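PDB 5T8U: lipoate-protein ligase 1 from Plasmodium falciparum, which belongs to the lipoate-protein ligase family, pairing a catalytic domain of the LplA/LplB type with a smaller C-terminal domain, and is modelled here with lipoic acid bound. Local coordinates for residues S27-L32 with L164-I169; L33-D38 with N255-K260; V106-L111 with L122-T127. All coordinates share one frame; numbering follows the deposited sequence.

Contact 1: S27-L32 with L164-I169. With LPA (lipoic acid), chain C.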
loop_
_atom_site.group_PDB
_atom_site.type_symbol
_atom_site.label_atom_id
_atom_site.label_comp_id
_atom_site.label_asym_id
_atom_site.label_seq_id
_atom_site.Cartn_x
_atom_site.Cartn_y
_atom_site.Cartn_z
ATOM N N SER A 27 -1.118 9.861 6.562
ATOM C CA SER A 27 -2.209 10.150 7.487
ATOM C C SER A 27 -3.471 10.551 6.732
ATOM O O SER A 27 -4.578 10.145 7.105
ATOM C CB SER A 27 -1.791 11.249 8.463
ATOM O OG SER A 27 -0.605 10.890 9.149
ATOM N N LEU A 28 -3.326 11.352 5.673
ATOM C CA LEU A 28 -4.469 11.664 4.818
ATOM C C LEU A 28 -5.084 10.391 4.251
ATOM O O LEU A 28 -6.298 10.180 4.336
ATOM C CB LEU A 28 -4.039 12.597 3.686
ATOM C CG LEU A 28 -3.745 14.053 4.049
ATOM C CD1 LEU A 28 -3.083 14.762 2.877
ATOM C CD2 LEU A 28 -5.017 14.782 4.461
ATOM N N GLU A 29 -4.251 9.532 3.660
ATOM C CA GLU A 29 -4.730 8.280 3.083
ATOM C C GLU A 29 -5.499 7.458 4.110
ATOM O O GLU A 29 -6.615 6.991 3.848
ATOM C CB GLU A 29 -3.540 7.491 2.539
ATOM C CG GLU A 29 -3.899 6.216 1.812
ATOM C CD GLU A 29 -2.672 5.431 1.397
ATOM O OE1 GLU A 29 -1.742 5.303 2.222
ATOM O OE2 GLU A 29 -2.629 4.955 0.245
ATOM N N ASN A 30 -4.910 7.268 5.295
ATOM C CA ASN A 30 -5.575 6.484 6.329
ATOM C C ASN A 30 -6.875 7.138 6.774
ATOM O O ASN A 30 -7.837 6.439 7.114
ATOM C CB ASN A 30 -4.643 6.292 7.524
ATOM C CG ASN A 30 -5.124 5.206 8.466
ATOM O OD1 ASN A 30 -5.813 4.273 8.054
ATOM N ND2 ASN A 30 -4.764 5.323 9.738
ATOM N N PHE A 31 -6.928 8.472 6.779
ATOM C CA PHE A 31 -8.160 9.153 7.166
ATOM C C PHE A 31 -9.243 8.957 6.114
ATOM O O PHE A 31 -10.426 8.831 6.448
ATOM C CB PHE A 31 -7.892 10.640 7.391
ATOM C CG PHE A 31 -9.047 11.372 8.013
ATOM C CD1 PHE A 31 -9.086 11.597 9.378
ATOM C CD2 PHE A 31 -10.097 11.824 7.232
ATOM C CE1 PHE A 31 -10.148 12.266 9.952
ATOM C CE2 PHE A 31 -11.161 12.492 7.802
ATOM C CZ PHE A 31 -11.187 12.713 9.163
ATOM N N LEU A 32 -8.859 8.931 4.837
ATOM C CA LEU A 32 -9.830 8.680 3.780
ATOM C C LEU A 32 -10.348 7.250 3.848
ATOM O O LEU A 32 -11.553 7.012 3.694
ATOM C CB LEU A 32 -9.202 8.962 2.415
ATOM C CG LEU A 32 -8.665 10.380 2.212
ATOM C CD1 LEU A 32 -7.763 10.439 0.992
ATOM C CD2 LEU A 32 -9.803 11.373 2.087
ATOM N N LEU A 164 -8.738 -0.434 -0.653
ATOM C CA LEU A 164 -7.712 0.567 -0.912
ATOM C C LEU A 164 -6.592 -0.066 -1.724
ATOM O O LEU A 164 -5.921 -0.989 -1.248
ATOM C CB LEU A 164 -7.171 1.144 0.399
ATOM C CG LEU A 164 -6.114 2.250 0.293
ATOM C CD1 LEU A 164 -6.222 3.203 1.471
ATOM C CD2 LEU A 164 -4.709 1.676 0.237
ATOM N N HIS A 165 -6.392 0.434 -2.940
ATOM C CA HIS A 165 -5.306 0.016 -3.825
ATOM C C HIS A 165 -4.443 1.249 -4.078
ATOM O O HIS A 165 -4.789 2.092 -4.911
ATOM C CB HIS A 165 -5.860 -0.568 -5.126
ATOM C CG HIS A 165 -4.842 -0.729 -6.216
ATOM N ND1 HIS A 165 -5.188 -1.054 -7.509
ATOM C CD2 HIS A 165 -3.492 -0.619 -6.206
ATOM C CE1 HIS A 165 -4.097 -1.130 -8.250
ATOM N NE2 HIS A 165 -3.054 -0.870 -7.483
ATOM N N HIS A 166 -3.317 1.355 -3.374
ATOM C CA HIS A 166 -2.433 2.505 -3.510
ATOM C C HIS A 166 -1.070 2.042 -4.002
ATOM O O HIS A 166 -0.500 1.083 -3.469
ATOM C CB HIS A 166 -2.309 3.277 -2.189
ATOM C CG HIS A 166 -1.338 2.686 -1.214
ATOM N ND1 HIS A 166 -0.041 3.136 -1.092
ATOM C CD2 HIS A 166 -1.480 1.698 -0.301
ATOM C CE1 HIS A 166 0.577 2.443 -0.153
ATOM N NE2 HIS A 166 -0.274 1.565 0.345
ATOM N N GLY A 167 -0.561 2.723 -5.030
ATOM C CA GLY A 167 0.688 2.352 -5.661
ATOM C C GLY A 167 1.469 3.577 -6.094
ATOM O O GLY A 167 1.012 4.714 -5.952
ATOM N N THR A 168 2.654 3.318 -6.638
ATOM C CA THR A 168 3.577 4.357 -7.064
ATOM C C THR A 168 3.794 4.272 -8.567
ATOM O O THR A 168 3.880 3.175 -9.131
ATOM C CB THR A 168 4.926 4.232 -6.343
ATOM O OG1 THR A 168 5.801 5.285 -6.766
ATOM C CG2 THR A 168 5.579 2.888 -6.641
ATOM N N ILE A 169 3.874 5.440 -9.201
ATOM C CA ILE A 169 4.231 5.583 -10.607
ATOM C C ILE A 169 5.560 6.322 -10.673
ATOM O O ILE A 169 5.785 7.275 -9.918
ATOM C CB ILE A 169 3.141 6.340 -11.395
ATOM C CG1 ILE A 169 1.825 5.557 -11.371
ATOM C CG2 ILE A 169 3.591 6.594 -12.835
ATOM C CD1 ILE A 169 0.642 6.318 -11.943
HETATM C C1 LPA C . 5.863 -3.274 -4.050
HETATM O O1 LPA C . 6.610 -3.135 -5.054
HETATM C C2 LPA C . 4.684 -2.327 -3.841
HETATM O O2 LPA C . 6.087 -4.195 -3.221
HETATM C C3 LPA C . 5.215 -0.934 -3.511
HETATM C C4 LPA C . 4.092 -0.066 -2.948
HETATM C C5 LPA C . 4.703 1.199 -2.348
HETATM C C6 LPA C . 3.722 1.973 -1.709
HETATM S S6 LPA C . 4.391 2.907 -0.682
HETATM C C7 LPA C . 2.806 3.142 -3.014
HETATM C C8 LPA C . 2.531 4.554 -2.323
HETATM S S8 LPA C . 3.291 4.486 -0.657
#

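Contact 2: L33-D38 with N255-K260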
loop_
_atom_site.group_PDB
_atom_site.type_symbol
_atom_site.label_atom_id
_atom_site.label_comp_id
_atom_site.label_asym_id
_atom_site.label_seq_id
_atom_site.Cartn_x
_atom_site.Cartn_y
_atom_site.Cartn_z
ATOM N N LEU A 33 -9.456 6.285 4.085
ATOM C CA LEU A 33 -9.887 4.897 4.216
ATOM C C LEU A 33 -10.802 4.710 5.421
ATOM O O LEU A 33 -11.810 3.998 5.339
ATOM C CB LEU A 33 -8.670 3.979 4.323
ATOM C CG LEU A 33 -8.953 2.527 4.722
ATOM C CD1 LEU A 33 -9.972 1.886 3.792
ATOM C CD2 LEU A 33 -7.668 1.717 4.737
ATOM N N ASN A 34 -10.470 5.333 6.550
ATOM C CA ASN A 34 -11.225 5.146 7.782
ATOM C C ASN A 34 -12.445 6.055 7.893
ATOM O O ASN A 34 -13.191 5.943 8.871
ATOM C CB ASN A 34 -10.312 5.362 8.993
ATOM C CG ASN A 34 -9.335 4.219 9.196
ATOM O OD1 ASN A 34 -8.130 4.431 9.334
ATOM N ND2 ASN A 34 -9.853 2.996 9.215
ATOM N N ASN A 35 -12.669 6.945 6.924
ATOM C CA ASN A 35 -13.849 7.803 6.925
ATOM C C ASN A 35 -14.483 7.862 5.540
ATOM O O ASN A 35 -15.094 8.872 5.176
ATOM C CB ASN A 35 -13.505 9.214 7.407
ATOM C CG ASN A 35 -13.066 9.242 8.857
ATOM O OD1 ASN A 35 -13.894 9.268 9.767
ATOM N ND2 ASN A 35 -11.757 9.241 9.080
ATOM N N TYR A 36 -14.348 6.786 4.767
ATOM C CA TYR A 36 -14.868 6.699 3.408
ATOM C C TYR A 36 -16.309 7.188 3.316
ATOM O O TYR A 36 -16.574 8.254 2.748
ATOM C CB TYR A 36 -14.748 5.251 2.922
ATOM C CG TYR A 36 -15.246 4.981 1.521
ATOM C CD1 TYR A 36 -14.563 5.459 0.411
ATOM C CD2 TYR A 36 -16.382 4.210 1.309
ATOM C CE1 TYR A 36 -15.012 5.197 -0.870
ATOM C CE2 TYR A 36 -16.837 3.942 0.035
ATOM C CZ TYR A 36 -16.149 4.436 -1.051
ATOM O OH TYR A 36 -16.605 4.166 -2.320
ATOM N N ASN A 37 -17.246 6.431 3.894
ATOM C CA ASN A 37 -18.665 6.726 3.727
ATOM C C ASN A 37 -19.064 8.102 4.251
ATOM O O ASN A 37 -20.177 8.551 3.959
ATOM C CB ASN A 37 -19.506 5.653 4.425
ATOM C CG ASN A 37 -19.287 4.267 3.842
ATOM O OD1 ASN A 37 -19.080 3.300 4.574
ATOM N ND2 ASN A 37 -19.328 4.166 2.517
ATOM N N ASP A 38 -18.199 8.779 5.006
ATOM C CA ASP A 38 -18.510 10.090 5.559
ATOM C C ASP A 38 -17.757 11.225 4.882
ATOM O O ASP A 38 -17.896 12.378 5.306
ATOM C CB ASP A 38 -18.204 10.115 7.059
ATOM C CG ASP A 38 -19.141 9.239 7.857
ATOM O OD1 ASP A 38 -20.323 9.132 7.470
ATOM O OD2 ASP A 38 -18.697 8.660 8.870
ATOM N N ASN A 255 -8.375 17.172 12.644
ATOM C CA ASN A 255 -9.141 16.212 13.417
ATOM C C ASN A 255 -8.230 15.489 14.411
ATOM O O ASN A 255 -7.058 15.237 14.118
ATOM C CB ASN A 255 -9.800 15.200 12.484
ATOM C CG ASN A 255 -10.715 14.239 13.216
ATOM O OD1 ASN A 255 -10.256 13.342 13.922
ATOM N ND2 ASN A 255 -12.019 14.416 13.040
ATOM N N PRO A 256 -8.740 15.143 15.599
ATOM C CA PRO A 256 -7.904 14.378 16.539
ATOM C C PRO A 256 -7.498 13.022 15.996
ATOM O O PRO A 256 -6.392 12.551 16.288
ATOM C CB PRO A 256 -8.795 14.245 17.784
ATOM C CG PRO A 256 -9.849 15.285 17.634
ATOM C CD PRO A 256 -10.068 15.436 16.166
ATOM N N GLU A 257 -8.368 12.376 15.218
ATOM C CA GLU A 257 -8.011 11.110 14.588
ATOM C C GLU A 257 -6.828 11.291 13.646
ATOM O O GLU A 257 -5.873 10.503 13.663
ATOM C CB GLU A 257 -9.223 10.553 13.839
ATOM C CG GLU A 257 -9.122 9.085 13.484
ATOM C CD GLU A 257 -10.302 8.609 12.659
ATOM O OE1 GLU A 257 -11.399 9.191 12.800
ATOM O OE2 GLU A 257 -10.133 7.659 11.866
ATOM N N PHE A 258 -6.872 12.335 12.816
ATOM C CA PHE A 258 -5.769 12.611 11.903
ATOM C C PHE A 258 -4.463 12.795 12.666
ATOM O O PHE A 258 -3.447 12.177 12.335
ATOM C CB PHE A 258 -6.079 13.851 11.064
ATOM C CG PHE A 258 -5.054 14.135 10.006
ATOM C CD1 PHE A 258 -5.190 13.606 8.735
ATOM C CD2 PHE A 258 -3.951 14.926 10.281
ATOM C CE1 PHE A 258 -4.250 13.862 7.757
ATOM C CE2 PHE A 258 -3.006 15.185 9.307
ATOM C CZ PHE A 258 -3.157 14.651 8.043
ATOM N N LEU A 259 -4.469 13.653 13.690
ATOM C CA LEU A 259 -3.267 13.850 14.494
ATOM C C LEU A 259 -2.807 12.549 15.137
ATOM O O LEU A 259 -1.602 12.334 15.311
ATOM C CB LEU A 259 -3.517 14.912 15.566
ATOM C CG LEU A 259 -3.624 16.357 15.074
ATOM C CD1 LEU A 259 -4.100 17.264 16.196
ATOM C CD2 LEU A 259 -2.290 16.846 14.529
ATOM N N LYS A 260 -3.746 11.675 15.503
ATOM C CA LYS A 260 -3.379 10.362 16.023
ATOM C C LYS A 260 -2.583 9.574 14.989
ATOM O O LYS A 260 -1.483 9.085 15.272
ATOM C CB LYS A 260 -4.638 9.598 16.433
ATOM C CG LYS A 260 -4.382 8.272 17.133
ATOM C CD LYS A 260 -5.578 7.337 16.997
ATOM C CE LYS A 260 -6.847 7.933 17.597
ATOM N NZ LYS A 260 -8.040 7.089 17.321
#

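Contact 3: V106-L111 with L122-T127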
loop_
_atom_site.group_PDB
_atom_site.type_symbol
_atom_site.label_atom_id
_atom_site.label_comp_id
_atom_site.label_asym_id
_atom_site.label_seq_id
_atom_site.Cartn_x
_atom_site.Cartn_y
_atom_site.Cartn_z
ATOM N N VAL A 106 5.121 9.778 -8.624
ATOM C CA VAL A 106 3.767 10.079 -8.192
ATOM C C VAL A 106 3.245 8.902 -7.378
ATOM O O VAL A 106 3.716 7.767 -7.498
ATOM C CB VAL A 106 2.844 10.376 -9.398
ATOM C CG1 VAL A 106 1.468 10.852 -8.940
ATOM C CG2 VAL A 106 3.486 11.408 -10.318
ATOM N N CYS A 107 2.263 9.180 -6.525
ATOM C CA CYS A 107 1.594 8.164 -5.724
ATOM C C CYS A 107 0.092 8.284 -5.934
ATOM O O CYS A 107 -0.477 9.369 -5.769
ATOM C CB CYS A 107 1.926 8.305 -4.232
ATOM S SG CYS A 107 3.665 8.045 -3.809
ATOM N N PHE A 108 -0.539 7.166 -6.288
ATOM C CA PHE A 108 -1.971 7.107 -6.533
ATOM C C PHE A 108 -2.632 6.206 -5.499
ATOM O O PHE A 108 -2.039 5.226 -5.035
ATOM C CB PHE A 108 -2.273 6.586 -7.946
ATOM C CG PHE A 108 -1.831 5.168 -8.179
ATOM C CD1 PHE A 108 -2.687 4.110 -7.920
ATOM C CD2 PHE A 108 -0.564 4.891 -8.663
ATOM C CE1 PHE A 108 -2.287 2.802 -8.135
ATOM C CE2 PHE A 108 -0.158 3.586 -8.881
ATOM C CZ PHE A 108 -1.021 2.540 -8.617
ATOM N N THR A 109 -3.870 6.544 -5.145
ATOM C CA THR A 109 -4.641 5.780 -4.167
ATOM C C THR A 109 -6.070 5.662 -4.677
ATOM O O THR A 109 -6.806 6.653 -4.705
ATOM C CB THR A 109 -4.609 6.446 -2.792
ATOM O OG1 THR A 109 -3.252 6.567 -2.347
ATOM C CG2 THR A 109 -5.407 5.634 -1.773
ATOM N N PHE A 110 -6.456 4.455 -5.080
ATOM C CA PHE A 110 -7.830 4.167 -5.466
ATOM C C PHE A 110 -8.585 3.612 -4.264
ATOM O O PHE A 110 -8.118 2.672 -3.612
ATOM C CB PHE A 110 -7.876 3.161 -6.615
ATOM C CG PHE A 110 -7.320 3.680 -7.908
ATOM C CD1 PHE A 110 -8.106 4.439 -8.760
ATOM C CD2 PHE A 110 -6.017 3.397 -8.280
ATOM C CE1 PHE A 110 -7.599 4.913 -9.954
ATOM C CE2 PHE A 110 -5.507 3.869 -9.475
ATOM C CZ PHE A 110 -6.299 4.629 -10.312
ATOM N N LEU A 111 -9.745 4.196 -3.972
ATOM C CA LEU A 111 -10.647 3.671 -2.955
ATOM C C LEU A 111 -11.953 3.281 -3.627
ATOM O O LEU A 111 -12.484 4.041 -4.444
ATOM C CB LEU A 111 -10.908 4.689 -1.841
ATOM C CG LEU A 111 -9.681 5.332 -1.198
ATOM C CD1 LEU A 111 -10.110 6.283 -0.097
ATOM C CD2 LEU A 111 -8.738 4.275 -0.650
ATOM N N LEU A 122 -6.438 -0.824 -15.352
ATOM C CA LEU A 122 -6.892 -0.511 -16.704
ATOM C C LEU A 122 -6.994 0.994 -16.915
ATOM O O LEU A 122 -6.705 1.492 -18.006
ATOM C CB LEU A 122 -8.238 -1.181 -16.982
ATOM C CG LEU A 122 -8.833 -0.906 -18.369
ATOM C CD1 LEU A 122 -7.884 -1.353 -19.473
ATOM C CD2 LEU A 122 -10.186 -1.585 -18.524
ATOM N N ILE A 123 -7.414 1.734 -15.887
ATOM C CA ILE A 123 -7.413 3.190 -15.979
ATOM C C ILE A 123 -5.996 3.694 -16.207
ATOM O O ILE A 123 -5.756 4.555 -17.066
ATOM C CB ILE A 123 -8.041 3.810 -14.715
ATOM C CG1 ILE A 123 -9.522 3.429 -14.618
ATOM C CG2 ILE A 123 -7.883 5.335 -14.720
ATOM C CD1 ILE A 123 -10.176 3.817 -13.306
ATOM N N ILE A 124 -5.032 3.157 -15.459
ATOM C CA ILE A 124 -3.650 3.609 -15.609
ATOM C C ILE A 124 -3.124 3.263 -17.000
ATOM O O ILE A 124 -2.568 4.117 -17.704
ATOM C CB ILE A 124 -2.770 3.009 -14.496
ATOM C CG1 ILE A 124 -3.319 3.417 -13.123
ATOM C CG2 ILE A 124 -1.324 3.473 -14.649
ATOM C CD1 ILE A 124 -2.605 2.791 -11.948
ATOM N N LEU A 125 -3.303 2.011 -17.424
ATOM C CA LEU A 125 -2.822 1.601 -18.741
ATOM C C LEU A 125 -3.452 2.443 -19.845
ATOM O O LEU A 125 -2.764 2.868 -20.782
ATOM C CB LEU A 125 -3.111 0.117 -18.964
ATOM C CG LEU A 125 -2.375 -0.854 -18.037
ATOM C CD1 LEU A 125 -2.945 -2.258 -18.171
ATOM C CD2 LEU A 125 -0.886 -0.856 -18.328
ATOM N N ASN A 126 -4.760 2.691 -19.756
ATOM C CA ASN A 126 -5.417 3.560 -20.727
ATOM C C ASN A 126 -4.807 4.955 -20.712
ATOM O O ASN A 126 -4.650 5.583 -21.765
ATOM C CB ASN A 126 -6.918 3.631 -20.444
ATOM C CG ASN A 126 -7.639 2.341 -20.783
ATOM O OD1 ASN A 126 -7.153 1.533 -21.576
ATOM N ND2 ASN A 126 -8.811 2.145 -20.190
ATOM N N THR A 127 -4.461 5.462 -19.525
ATOM C CA THR A 127 -3.759 6.738 -19.439
ATOM C C THR A 127 -2.479 6.703 -20.264
ATOM O O THR A 127 -2.315 7.475 -21.219
ATOM C CB THR A 127 -3.450 7.071 -17.975
ATOM O OG1 THR A 127 -4.673 7.251 -17.252
ATOM C CG2 THR A 127 -2.606 8.339 -17.859
#

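Contact 1: S27-L32 with L164-I169
Glu29 sends its carboxylate over one face of the His166 imidazole, the two flat groups standing nearly upright to each other with their planes 78° apart. OE2 of Glu29 lies 3.0 Å from both CB and CG of His166, over the CB end of the ring, a tight fit. The 3.4 Å approach of Glu29 OE2 to His166 ND1 is too badly angled for a hydrogen bond, and OE2 bonds instead to the hydroxyl of Thr109. The extended carbon chain of the acid, CG anti to the backbone N (chi1 -175°), suits this place because it spans the gap between helix and strand. The Glu29 side chain crosses that of Leu164 at about a right angle, with Glu29 CG 3.8 Å from Leu164 CD1. The contact thus lays helix 22-34 on one face of the central mixed sheet of the catalytic domain, a fold related to that of class II tRNA synthetases. His166 CG takes the crowded rotamer (chi1 81°), raising the ring off the strand. His166 NE2 is hydrogen-bonded to the hydroxyl of Thr94, which helps to fix the ring's rotation. Lipoic acid meets the ring edge, near its plane, with C8 3.2 Å from His166 ND1.

Contact 2: L33-D38 with N255-K260
Glu257 reaches from the first turn of helix 256-266 toward Asn34 and Asn35 of segment 33-38, its carboxylate lying against Asn34 CB and the side-chain amide of Asn35. OE2 of Glu257 is 3.7 Å from Asn34 CB and 3.6 Å from Asn35 ND2, a distance of polar proximity and not of bonding. The Asn35 and Glu257 side chains come from opposite directions, and amide and carboxylate planes are turned 49° apart. Asn35 ND2 has its hydrogen-bond partner elsewhere, in the carbonyl oxygen of Phe31 one turn back. Glu257 gains its reach from an extended chain, which with chi1 at -163° heads out opposite its own backbone N. An acid fits the amino end of a helix, where it probably interacts well with the dipole. Asn255 holds the N-cap position, its OD1 accepting from Glu257 N, although the exact length of this bond is doubtful. Pro256 suits the first helical turn, which needs no N-H from it. This contact lies at the surface. Just inside it, Phe258 packs on Ser27, Leu28 and Phe31 of helix 22-34 and meets Phe24 edge-to-face; Leu33 turns to strands 150-159 and 162-170, while Asn35 and Asn255 both touch Tyr42 of helix 39-42.

Contact 3: V106-L111 with L122-T127
Ile124 puts its terminal methyl over the face of the Phe108 ring in a CH-pi contact, CD1 lying 3.9 Å from the ring centroid and 19° off the normal. It sits toward the rim, so the nearest ring atom is Phe108 CZ, 3.7 Å from Ile124 CD1. The same methyl meets the edge of the other ring, with Phe110 CE2 4.0 Å from Ile124 CD1. One branch tip therefore serves two aromatics, presenting itself to a face and to an edge. Phe108 offers its face with CG tucked between backbone N and carbonyl carbon (chi1 64°). Packing is slacker at Ile123, whose CD1 comes no nearer than 4.4 Å to Phe110 CE1. Farther round helix 117-132, Leu122 is exposed and Leu125 and Asn126 partly so. Thr127, buried against helix 213-227, returns its hydroxyl to its own helix: OG1 donates to Ile123 O at 2.9 Å, on the opposite face of the carbonyl plane from the Thr127 N-H. The axes of strand 106-111 and helix 122-127 approach to 12.1 Å, a spacing filled by large phenylalanines and branched isoleucines. With purely apolar side chains meeting, the helix here probably packs on the sheet through dispersion and exclusion of water.

How the contacts relate
Contacts 1 and 3 use neighbouring strands of one sheet and lie on its opposite faces, their centres 12 Å apart. Strand 162-170 is joined to strand 105-112 by backbone pairs such as His165 O with Phe110 N at 2.9 Å. Lipoic acid sits on the contact 1 side, reached by His166, Gly167 and Thr168 and, from the neighbouring strand, by Cys107. In contact 3 the side chain of Phe108 is about 7 Å from the bound lipoic acid. Contact 2 shares helix 22-34 with contact 1, 13 Å away between centres, and the two touch where Phe258 CE1 lies 3.4 Å from Leu28 N. Contacts 2 and 3 are farthest separated, about 23 Å between centres.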